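Local coordinates for protein CalG4 (Micromonospora echinospora, PDB 3IA7) that belongs to the GT-B clan, whose members have two domains, each built on a parallel beta sheet flanked by helices, at residues A[113-118]-A[181-186]; A[240-246]-A[268-272]. One frame throughout, in Å; residues are numbered along the deposited sequence.

Contact 1 (A[113-118]-A[181-186]); sequences FIAGRL and YWDEIE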
loop_
_atom_site.group_PDB
_atom_site.type_symbol
_atom_site.label_atom_id
_atom_site.label_comp_id
_atom_site.label_asym_id
_atom_site.label_seq_id
_atom_site.Cartn_x
_atom_site.Cartn_y
_atom_site.Cartn_z
ATOM N N PHE A 113 -12.266 -12.643 19.611
ATOM C CA PHE A 113 -13.701 -12.612 19.371
ATOM C C PHE A 113 -14.463 -12.627 20.702
ATOM O O PHE A 113 -15.559 -12.110 20.737
ATOM C CB PHE A 113 -14.181 -13.757 18.493
ATOM C CG PHE A 113 -14.284 -15.090 19.215
ATOM C CD1 PHE A 113 -15.525 -15.524 19.696
ATOM C CD2 PHE A 113 -13.181 -15.918 19.371
ATOM C CE1 PHE A 113 -15.696 -16.768 20.389
ATOM C CE2 PHE A 113 -13.339 -17.205 20.027
ATOM C CZ PHE A 113 -14.611 -17.613 20.513
ATOM N N ILE A 114 -13.894 -13.243 21.756
ATOM C CA ILE A 114 -14.569 -13.233 23.039
ATOM C C ILE A 114 -14.692 -11.789 23.558
ATOM O O ILE A 114 -15.772 -11.319 23.919
ATOM C CB ILE A 114 -13.885 -14.154 24.076
ATOM C CG1 ILE A 114 -13.904 -15.608 23.545
ATOM C CG2 ILE A 114 -14.585 -14.021 25.430
ATOM C CD1 ILE A 114 -12.935 -16.529 24.223
ATOM N N ALA A 115 -13.597 -11.069 23.528
ATOM C CA ALA A 115 -13.627 -9.634 23.907
ATOM C C ALA A 115 -14.612 -8.878 23.057
ATOM O O ALA A 115 -15.406 -8.096 23.547
ATOM C CB ALA A 115 -12.208 -9.022 23.725
ATOM N N GLY A 116 -14.587 -9.109 21.751
ATOM C CA GLY A 116 -15.430 -8.284 20.897
ATOM C C GLY A 116 -16.896 -8.494 21.146
ATOM O O GLY A 116 -17.672 -7.549 21.229
ATOM N N ARG A 117 -17.278 -9.762 21.233
ATOM C CA ARG A 117 -18.682 -10.116 21.424
ATOM C C ARG A 117 -19.184 -9.742 22.844
ATOM O O ARG A 117 -20.325 -9.330 23.002
ATOM C CB ARG A 117 -18.895 -11.603 21.147
ATOM C CG ARG A 117 -18.633 -11.970 19.681
ATOM C CD ARG A 117 -19.087 -13.395 19.420
ATOM N NE ARG A 117 -20.524 -13.505 19.656
ATOM C CZ ARG A 117 -21.140 -14.624 20.008
ATOM N NH1 ARG A 117 -20.470 -15.759 20.105
ATOM N NH2 ARG A 117 -22.438 -14.597 20.242
ATOM N N LEU A 118 -18.319 -9.860 23.849
ATOM C CA LEU A 118 -18.707 -9.429 25.216
ATOM C C LEU A 118 -18.885 -7.878 25.341
ATOM O O LEU A 118 -19.777 -7.411 26.018
ATOM C CB LEU A 118 -17.749 -10.020 26.272
ATOM C CG LEU A 118 -17.821 -11.595 26.347
ATOM C CD1 LEU A 118 -16.828 -12.047 27.459
ATOM C CD2 LEU A 118 -19.272 -12.094 26.649
ATOM N N TYR A 181 -21.564 -21.186 21.996
ATOM C CA TYR A 181 -21.171 -19.778 21.930
ATOM C C TYR A 181 -19.966 -19.541 21.004
ATOM O O TYR A 181 -19.991 -18.624 20.156
ATOM C CB TYR A 181 -20.818 -19.307 23.336
ATOM C CG TYR A 181 -20.462 -17.853 23.410
ATOM C CD1 TYR A 181 -21.455 -16.887 23.566
ATOM C CD2 TYR A 181 -19.121 -17.436 23.292
ATOM C CE1 TYR A 181 -21.113 -15.513 23.620
ATOM C CE2 TYR A 181 -18.774 -16.070 23.356
ATOM C CZ TYR A 181 -19.792 -15.125 23.539
ATOM O OH TYR A 181 -19.429 -13.785 23.575
ATOM N N TRP A 182 -18.933 -20.373 21.165
ATOM C CA TRP A 182 -17.670 -20.272 20.403
ATOM C C TRP A 182 -17.978 -20.304 18.923
ATOM O O TRP A 182 -17.361 -19.548 18.121
ATOM C CB TRP A 182 -16.737 -21.421 20.814
ATOM C CG TRP A 182 -15.275 -21.213 20.458
ATOM C CD1 TRP A 182 -14.731 -21.186 19.205
ATOM C CD2 TRP A 182 -14.185 -21.087 21.368
ATOM N NE1 TRP A 182 -13.381 -20.960 19.270
ATOM C CE2 TRP A 182 -13.000 -20.924 20.579
ATOM C CE3 TRP A 182 -14.084 -21.060 22.762
ATOM C CZ2 TRP A 182 -11.745 -20.738 21.136
ATOM C CZ3 TRP A 182 -12.790 -20.857 23.337
ATOM C CH2 TRP A 182 -11.652 -20.709 22.515
ATOM N N ASP A 183 -18.965 -21.119 18.542
ATOM C CA ASP A 183 -19.365 -21.310 17.124
ATOM C C ASP A 183 -20.398 -20.346 16.557
ATOM O O ASP A 183 -20.706 -20.429 15.374
ATOM C CB ASP A 183 -19.859 -22.761 16.873
ATOM C CG ASP A 183 -18.760 -23.766 17.027
ATOM O OD1 ASP A 183 -17.587 -23.365 16.879
ATOM O OD2 ASP A 183 -19.063 -24.947 17.344
ATOM N N GLU A 184 -20.949 -19.422 17.359
ATOM C CA GLU A 184 -21.967 -18.527 16.834
ATOM C C GLU A 184 -21.418 -17.601 15.757
ATOM O O GLU A 184 -20.290 -17.132 15.866
ATOM C CB GLU A 184 -22.586 -17.691 17.952
ATOM C CG GLU A 184 -23.465 -18.567 18.824
ATOM C CD GLU A 184 -24.166 -17.761 19.879
ATOM O OE1 GLU A 184 -23.491 -17.257 20.768
ATOM O OE2 GLU A 184 -25.394 -17.667 19.825
ATOM N N ILE A 185 -22.247 -17.308 14.764
ATOM C CA ILE A 185 -21.863 -16.501 13.576
ATOM C C ILE A 185 -22.252 -15.040 13.796
ATOM O O ILE A 185 -23.377 -14.734 14.225
ATOM C CB ILE A 185 -22.555 -17.081 12.314
ATOM C CG1 ILE A 185 -22.021 -18.515 12.089
ATOM C CG2 ILE A 185 -22.431 -16.116 11.079
ATOM C CD1 ILE A 185 -22.580 -19.264 10.856
ATOM N N GLU A 186 -21.319 -14.144 13.528
ATOM C CA GLU A 186 -21.546 -12.697 13.656
ATOM C C GLU A 186 -22.555 -12.148 12.638
ATOM O O GLU A 186 -22.765 -12.755 11.595
ATOM C CB GLU A 186 -20.208 -11.931 13.544
ATOM C CG GLU A 186 -20.312 -10.510 14.145
ATOM C CD GLU A 186 -21.024 -10.500 15.517
ATOM O OE1 GLU A 186 -20.395 -10.855 16.532
ATOM O OE2 GLU A 186 -22.238 -10.204 15.573
HETATM O O HOH W 1 -18.420 -16.766 17.965
HETATM O O HOH W 2 -22.020 -11.193 18.844
HETATM O O HOH W 3 -21.513 -11.967 23.799
#
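Arg117 and Tyr181 lie flat on one another where helix 113-123, in the Rossmann-like N-terminal half of the GT-B fold, meets the end of helix 178-182. The stack doubles as a cation-pi contact: the guanidinium and phenol planes are 16° apart, and Arg117 CZ is 4.0 Å from the ring centroid of Tyr181. A bend at chi3 (62°) turns the long arginine chain, leaving NH1 over the middle of the ring.

Charge adds to this grip. Arg117 NH2 forms a salt bridge to Glu184 OE1 through a nearly straight hydrogen bond of 2.9 Å; OE1 lies in the guanidinium plane although the donor reaches it from above the carboxylate. Arg117 NH1 also gives a weak bond to Tyr181 O, so ring, carbonyl and acid together fix the guanidinium's rotation.

Among the apolar groups, the edge of Phe113 drives into the face of Trp182 in a T-shaped pair, with CZ 3.6 Å from Trp182 CD2. Leu118 CD2 packs against the phenol end of Tyr181, whose OH pairs with a water 2.8 Å away that also reaches Arg117 O weakly.

A second water bridges Glu186 and the arginine. Glu186 OE1, also bonded to Tyr108, takes a proton from this water, 2.8 Å away, which accepts from Arg117 NE at 2.9 Å.

Contact 2 (A[240-246]-A[268-272]); sequences NQFNEHP and GGFLD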
loop_
_atom_site.group_PDB
_atom_site.type_symbol
_atom_site.label_atom_id
_atom_site.label_comp_id
_atom_site.label_asym_id
_atom_site.label_seq_id
_atom_site.Cartn_x
_atom_site.Cartn_y
_atom_site.Cartn_z
ATOM N N ASN A 240 9.442 -11.439 8.098
ATOM C CA ASN A 240 10.295 -10.733 9.035
ATOM C C ASN A 240 10.658 -11.695 10.169
ATOM O O ASN A 240 10.109 -11.603 11.279
ATOM C CB ASN A 240 9.551 -9.514 9.568
ATOM C CG ASN A 240 10.470 -8.442 10.087
ATOM O OD1 ASN A 240 11.532 -8.178 9.524
ATOM N ND2 ASN A 240 10.052 -7.795 11.158
ATOM N N GLN A 241 11.550 -12.638 9.850
ATOM C CA GLN A 241 11.845 -13.777 10.708
ATOM C C GLN A 241 12.617 -13.321 11.925
ATOM O O GLN A 241 13.705 -12.749 11.782
ATOM C CB GLN A 241 12.672 -14.830 9.954
ATOM C CG GLN A 241 11.894 -15.674 8.933
ATOM C CD GLN A 241 11.136 -16.844 9.562
ATOM O OE1 GLN A 241 11.596 -17.466 10.530
ATOM N NE2 GLN A 241 9.974 -17.153 9.000
ATOM N N PHE A 242 12.063 -13.592 13.111
ATOM C CA PHE A 242 12.778 -13.384 14.381
ATOM C C PHE A 242 14.004 -14.310 14.440
ATOM O O PHE A 242 14.961 -14.055 15.180
ATOM C CB PHE A 242 11.863 -13.646 15.589
ATOM C CG PHE A 242 10.567 -12.864 15.567
ATOM C CD1 PHE A 242 9.495 -13.275 14.764
ATOM C CD2 PHE A 242 10.408 -11.733 16.370
ATOM C CE1 PHE A 242 8.288 -12.558 14.748
ATOM C CE2 PHE A 242 9.206 -11.011 16.365
ATOM C CZ PHE A 242 8.144 -11.425 15.546
ATOM N N ASN A 243 13.948 -15.380 13.647
ATOM C CA ASN A 243 15.017 -16.376 13.548
ATOM C C ASN A 243 15.930 -16.163 12.334
ATOM O O ASN A 243 15.491 -15.744 11.263
ATOM C CB ASN A 243 14.437 -17.803 13.563
ATOM C CG ASN A 243 13.564 -18.073 14.797
ATOM O OD1 ASN A 243 14.032 -18.618 15.803
ATOM N ND2 ASN A 243 12.295 -17.678 14.722
ATOM N N GLU A 244 17.212 -16.445 12.540
ATOM C CA GLU A 244 18.232 -16.299 11.526
ATOM C C GLU A 244 18.248 -17.578 10.679
ATOM O O GLU A 244 18.646 -18.640 11.173
ATOM C CB GLU A 244 19.622 -16.085 12.183
ATOM C CG GLU A 244 19.743 -14.956 13.254
ATOM C CD GLU A 244 19.538 -15.438 14.703
ATOM O OE1 GLU A 244 18.721 -16.366 14.929
ATOM O OE2 GLU A 244 20.186 -14.882 15.630
ATOM N N HIS A 245 17.807 -17.495 9.423
ATOM C CA HIS A 245 17.962 -18.630 8.490
ATOM C C HIS A 245 18.924 -18.284 7.340
ATOM O O HIS A 245 18.531 -18.334 6.171
ATOM C CB HIS A 245 16.602 -19.163 7.971
ATOM C CG HIS A 245 15.772 -19.822 9.033
ATOM N ND1 HIS A 245 14.586 -19.287 9.492
ATOM C CD2 HIS A 245 15.977 -20.953 9.752
ATOM C CE1 HIS A 245 14.094 -20.062 10.443
ATOM N NE2 HIS A 245 14.918 -21.080 10.621
ATOM N N PRO A 246 20.191 -17.932 7.674
ATOM C CA PRO A 246 21.115 -17.497 6.642
ATOM C C PRO A 246 21.458 -18.615 5.644
ATOM O O PRO A 246 21.638 -18.342 4.451
ATOM C CB PRO A 246 22.351 -17.079 7.432
ATOM C CG PRO A 246 22.271 -17.834 8.724
ATOM C CD PRO A 246 20.823 -17.931 9.010
ATOM N N GLY A 268 14.284 -9.656 5.789
ATOM C CA GLY A 268 13.646 -9.122 6.991
ATOM C C GLY A 268 14.568 -8.284 7.869
ATOM O O GLY A 268 15.757 -8.157 7.591
ATOM N N GLY A 269 14.026 -7.733 8.947
ATOM C CA GLY A 269 14.704 -6.679 9.667
ATOM C C GLY A 269 15.577 -7.183 10.772
ATOM O O GLY A 269 16.139 -6.382 11.526
ATOM N N PHE A 270 15.685 -8.509 10.890
ATOM C CA PHE A 270 16.415 -9.129 11.999
ATOM C C PHE A 270 17.695 -9.833 11.532
ATOM O O PHE A 270 18.445 -10.360 12.352
ATOM C CB PHE A 270 15.505 -10.116 12.746
ATOM C CG PHE A 270 14.346 -9.461 13.441
ATOM C CD1 PHE A 270 14.556 -8.528 14.460
ATOM C CD2 PHE A 270 13.048 -9.764 13.068
ATOM C CE1 PHE A 270 13.483 -7.916 15.103
ATOM C CE2 PHE A 270 11.970 -9.166 13.690
ATOM C CZ PHE A 270 12.179 -8.230 14.715
ATOM N N LEU A 271 17.947 -9.827 10.223
ATOM C CA LEU A 271 19.142 -10.473 9.660
ATOM C C LEU A 271 19.988 -9.452 8.900
ATOM O O LEU A 271 19.477 -8.758 8.015
ATOM C CB LEU A 271 18.739 -11.655 8.741
ATOM C CG LEU A 271 19.749 -12.753 8.387
ATOM C CD1 LEU A 271 20.370 -13.384 9.678
ATOM C CD2 LEU A 271 19.130 -13.842 7.512
ATOM N N ASP A 272 21.266 -9.349 9.265
ATOM C CA ASP A 272 22.250 -8.530 8.551
ATOM C C ASP A 272 22.601 -9.232 7.228
ATOM O O ASP A 272 23.052 -10.377 7.248
ATOM C CB ASP A 272 23.496 -8.378 9.440
ATOM C CG ASP A 272 24.598 -7.488 8.823
ATOM O OD1 ASP A 272 24.519 -7.098 7.634
ATOM O OD2 ASP A 272 25.581 -7.196 9.553
HETATM O O HOH W 4 15.013 -10.822 9.542
#
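Asn240 and Gly268 bring the two backbones to within 4.2 Å, CA to CA, in a pair of irregular loops at the C-terminal ends of neighbouring parallel strands, 233-237 and 262-266. Helix 246-256 joins these strands, making a beta-alpha-beta crossover in the Rossmann-like C-terminal half of a GT-B protein. From this close start the loops widen to 6.1 Å between the CA atoms of Phe242 and Phe270 and hold about that spacing to Glu244 and Leu271. Glycine suits the tight point: the positive phi of Gly268 (81°) favours it, and a side-chain carbon there would press on Asn240 CA. One water spans the backbones further on, accepting from Phe270 N at 2.8 Å and donating to Gln241 O.

Asn240 supplies the direct polar tie. With CG swung away from its own backbone N (chi1 -157°), the carboxamide reaches over to the glycines, and OD1 accepts a short hydrogen bond of 2.6 Å from Gly269 N. A small side chain carrying an acceptor fits here, caught between backbone and ring: its ND2 lies 3.5 Å from Phe270 CE2. Pro222 of the second subunit also packs on Asn240.

Phe270 spreads its ring beside the first loop, meeting Gln241 O at its edge. Phe242 lies alongside and points the same way, its ring inclined 21° to that of Phe270 but slid so far that they barely overlap; Phe270 CE2 sits over the rim of the Phe242 face. Both remain exposed, and they touch chiefly through Phe270 CE2 and Phe242 CD2.

At the far end Leu271, branched and buried, projects toward the first loop just before helix 246-256, where His245 occupies the N-cap position. CD2 approaches the backbone N atoms of His245 and Pro246, while CD1 lies 3.8 Å from Glu244 CB.

The two contacts belong to different halves of the GT-B fold. Contact 1 joins elements around the seven-stranded parallel sheet, whereas contact 2 joins loops at the end of the six-stranded one. Their centres are 36 Å apart, on opposite sides of the chain's centre, and their nearest atoms are about 21 Å apart, so neither touches the other. Along the sequence they follow in series, contact 1 closing before contact 2 opens. The first is a partly buried packing of helix and turn that no other subunit reaches; the second is a surface contact that the second subunit reaches at Asn240 alone, with the Asn240 side chain about 11 Å from a bound calcium ion.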